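Local structure of OmpA family protein (Escherichia coli, 5M38) at residues L9-A14 / P21-W26. The protein probably binds peptidoglycan through its OmpA-like domain, as part of the type VI secretion system of enteroaggregative Escherichia coli. Residues are numbered along the deposited sequence; the frame is centred on the assembly and turned at random.
Sequences LALFDA and PGATKW
Leu11 and Ala23 make the apolar heart of this contact, in which the loop following the first strand of an OmpA-like alpha/beta domain meets the start of helix 24-36. CA of Leu11 and CA of Ala23 lie 4.6 Å apart, the closest such pair between 9-14 and 21-26. The methyl of Ala23 points at the loop and rests against its main chain, with CB 3.7 Å from CA of Leu11. CD2 of Leu11 also reaches CB of Ala23, at 3.9 Å. With CG anti to the carbonyl carbon (chi1 -65°), the isobutyl group swings to the backbone N side, which brings CD2 closer to Ala23 than CB of Leu11 lies. Both residues are buried; Leu19 also packs on Leu11, whose main chain is hydrogen-bonded to Lys20, just before Pro21.

The other contact is polar against aromatic. Trp26, three residues on, places its indole beside the loop, where the benzo ring meets the carbonyl of Ala10 obliquely. Within 21-26, CA of Ala23 lies in plane at the edge of the indole. The carbonyl touches two neighbouring ring carbons: O of Ala10 is 3.7 Å from CZ3 of Trp26 and 3.8 Å from its CE3.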
loop_
_atom_site.group_PDB
_atom_site.type_symbol
_atom_site.label_atom_id
_atom_site.label_comp_id
_atom_site.label_asym_id
_atom_site.label_seq_id
_atom_site.Cartn_x
_atom_site.Cartn_y
_atom_site.Cartn_z
ATOM N N LEU A 9 -3.525 3.671 -6.002
ATOM C CA LEU A 9 -4.817 3.081 -5.661
ATOM C C LEU A 9 -5.698 2.895 -6.943
ATOM O O LEU A 9 -6.526 3.714 -7.329
ATOM C CB LEU A 9 -5.453 3.877 -4.517
ATOM C CG LEU A 9 -4.988 3.527 -3.076
ATOM C CD1 LEU A 9 -3.676 2.852 -3.022
ATOM C CD2 LEU A 9 -4.977 4.730 -2.152
ATOM N N ALA A 10 -5.297 1.860 -7.693
ATOM C CA ALA A 10 -5.774 1.212 -8.927
ATOM C C ALA A 10 -5.592 -0.291 -8.540
ATOM O O ALA A 10 -5.141 -1.143 -9.319
ATOM C CB ALA A 10 -4.828 1.549 -10.050
ATOM N N LEU A 11 -5.830 -0.537 -7.234
ATOM C CA LEU A 11 -5.796 -1.798 -6.533
ATOM C C LEU A 11 -7.168 -1.946 -5.917
ATOM O O LEU A 11 -7.597 -3.058 -5.654
ATOM C CB LEU A 11 -4.770 -1.750 -5.385
ATOM C CG LEU A 11 -3.295 -1.589 -5.680
ATOM C CD1 LEU A 11 -2.555 -1.248 -4.384
ATOM C CD2 LEU A 11 -2.713 -2.859 -6.304
ATOM N N PHE A 12 -7.848 -0.812 -5.682
ATOM C CA PHE A 12 -9.142 -0.740 -5.005
ATOM C C PHE A 12 -10.070 0.189 -5.730
ATOM O O PHE A 12 -9.611 1.093 -6.430
ATOM C CB PHE A 12 -8.946 -0.162 -3.577
ATOM C CG PHE A 12 -7.847 -0.802 -2.767
ATOM C CD1 PHE A 12 -6.576 -0.235 -2.716
ATOM C CD2 PHE A 12 -8.073 -1.984 -2.067
ATOM C CE1 PHE A 12 -5.549 -0.842 -1.971
ATOM C CE2 PHE A 12 -7.046 -2.584 -1.319
ATOM C CZ PHE A 12 -5.793 -2.014 -1.284
ATOM N N ASP A 13 -11.378 0.005 -5.536
ATOM C CA ASP A 13 -12.379 0.925 -6.073
ATOM C C ASP A 13 -12.600 1.991 -4.975
ATOM O O ASP A 13 -12.362 1.698 -3.801
ATOM C CB ASP A 13 -13.699 0.192 -6.407
ATOM C CG ASP A 13 -13.652 -0.753 -7.602
ATOM O OD1 ASP A 13 -13.414 -0.268 -8.749
ATOM O OD2 ASP A 13 -13.968 -1.948 -7.420
ATOM N N ALA A 14 -13.040 3.217 -5.340
ATOM C CA ALA A 14 -13.274 4.340 -4.411
ATOM C C ALA A 14 -13.923 3.920 -3.101
ATOM O O ALA A 14 -14.988 3.303 -3.112
ATOM C CB ALA A 14 -14.112 5.411 -5.084
ATOM N N PRO A 21 -10.285 -6.899 -9.253
ATOM C CA PRO A 21 -9.698 -7.934 -10.142
ATOM C C PRO A 21 -8.475 -7.541 -10.963
ATOM O O PRO A 21 -7.561 -8.365 -11.118
ATOM C CB PRO A 21 -10.861 -8.327 -11.049
ATOM C CG PRO A 21 -12.049 -7.995 -10.276
ATOM C CD PRO A 21 -11.750 -6.819 -9.434
ATOM N N GLY A 22 -8.455 -6.297 -11.446
ATOM C CA GLY A 22 -7.355 -5.762 -12.248
ATOM C C GLY A 22 -6.006 -5.628 -11.559
ATOM O O GLY A 22 -4.972 -5.642 -12.233
ATOM N N ALA A 23 -6.017 -5.506 -10.208
ATOM C CA ALA A 23 -4.852 -5.308 -9.339
ATOM C C ALA A 23 -3.705 -6.328 -9.482
ATOM O O ALA A 23 -2.551 -5.954 -9.285
ATOM C CB ALA A 23 -5.299 -5.245 -7.890
ATOM N N THR A 24 -4.022 -7.599 -9.793
ATOM C CA THR A 24 -3.099 -8.746 -9.885
ATOM C C THR A 24 -1.778 -8.449 -10.644
ATOM O O THR A 24 -0.708 -8.867 -10.192
ATOM C CB THR A 24 -3.840 -9.960 -10.461
ATOM O OG1 THR A 24 -5.101 -10.107 -9.811
ATOM C CG2 THR A 24 -3.059 -11.249 -10.312
ATOM N N LYS A 25 -1.860 -7.739 -11.780
ATOM C CA LYS A 25 -0.728 -7.348 -12.631
ATOM C C LYS A 25 0.368 -6.592 -11.849
ATOM O O LYS A 25 1.553 -6.895 -11.996
ATOM C CB LYS A 25 -1.267 -6.494 -13.804
ATOM C CG LYS A 25 -0.301 -6.254 -14.944
ATOM C CD LYS A 25 -0.980 -5.424 -16.011
ATOM C CE LYS A 25 -0.032 -5.018 -17.108
ATOM N NZ LYS A 25 -0.726 -4.218 -18.153
ATOM N N TRP A 26 -0.032 -5.621 -11.007
ATOM C CA TRP A 26 0.884 -4.803 -10.199
ATOM C C TRP A 26 1.353 -5.502 -8.956
ATOM O O TRP A 26 2.489 -5.290 -8.525
ATOM C CB TRP A 26 0.264 -3.437 -9.875
ATOM C CG TRP A 26 -0.083 -2.698 -11.130
ATOM C CD1 TRP A 26 0.790 -2.108 -12.000
ATOM C CD2 TRP A 26 -1.363 -2.649 -11.751
ATOM N NE1 TRP A 26 0.117 -1.653 -13.109
ATOM C CE2 TRP A 26 -1.208 -1.974 -12.984
ATOM C CE3 TRP A 26 -2.628 -3.116 -11.394
ATOM C CZ2 TRP A 26 -2.282 -1.731 -13.845
ATOM C CZ3 TRP A 26 -3.697 -2.865 -12.242
ATOM C CH2 TRP A 26 -3.518 -2.189 -13.458
#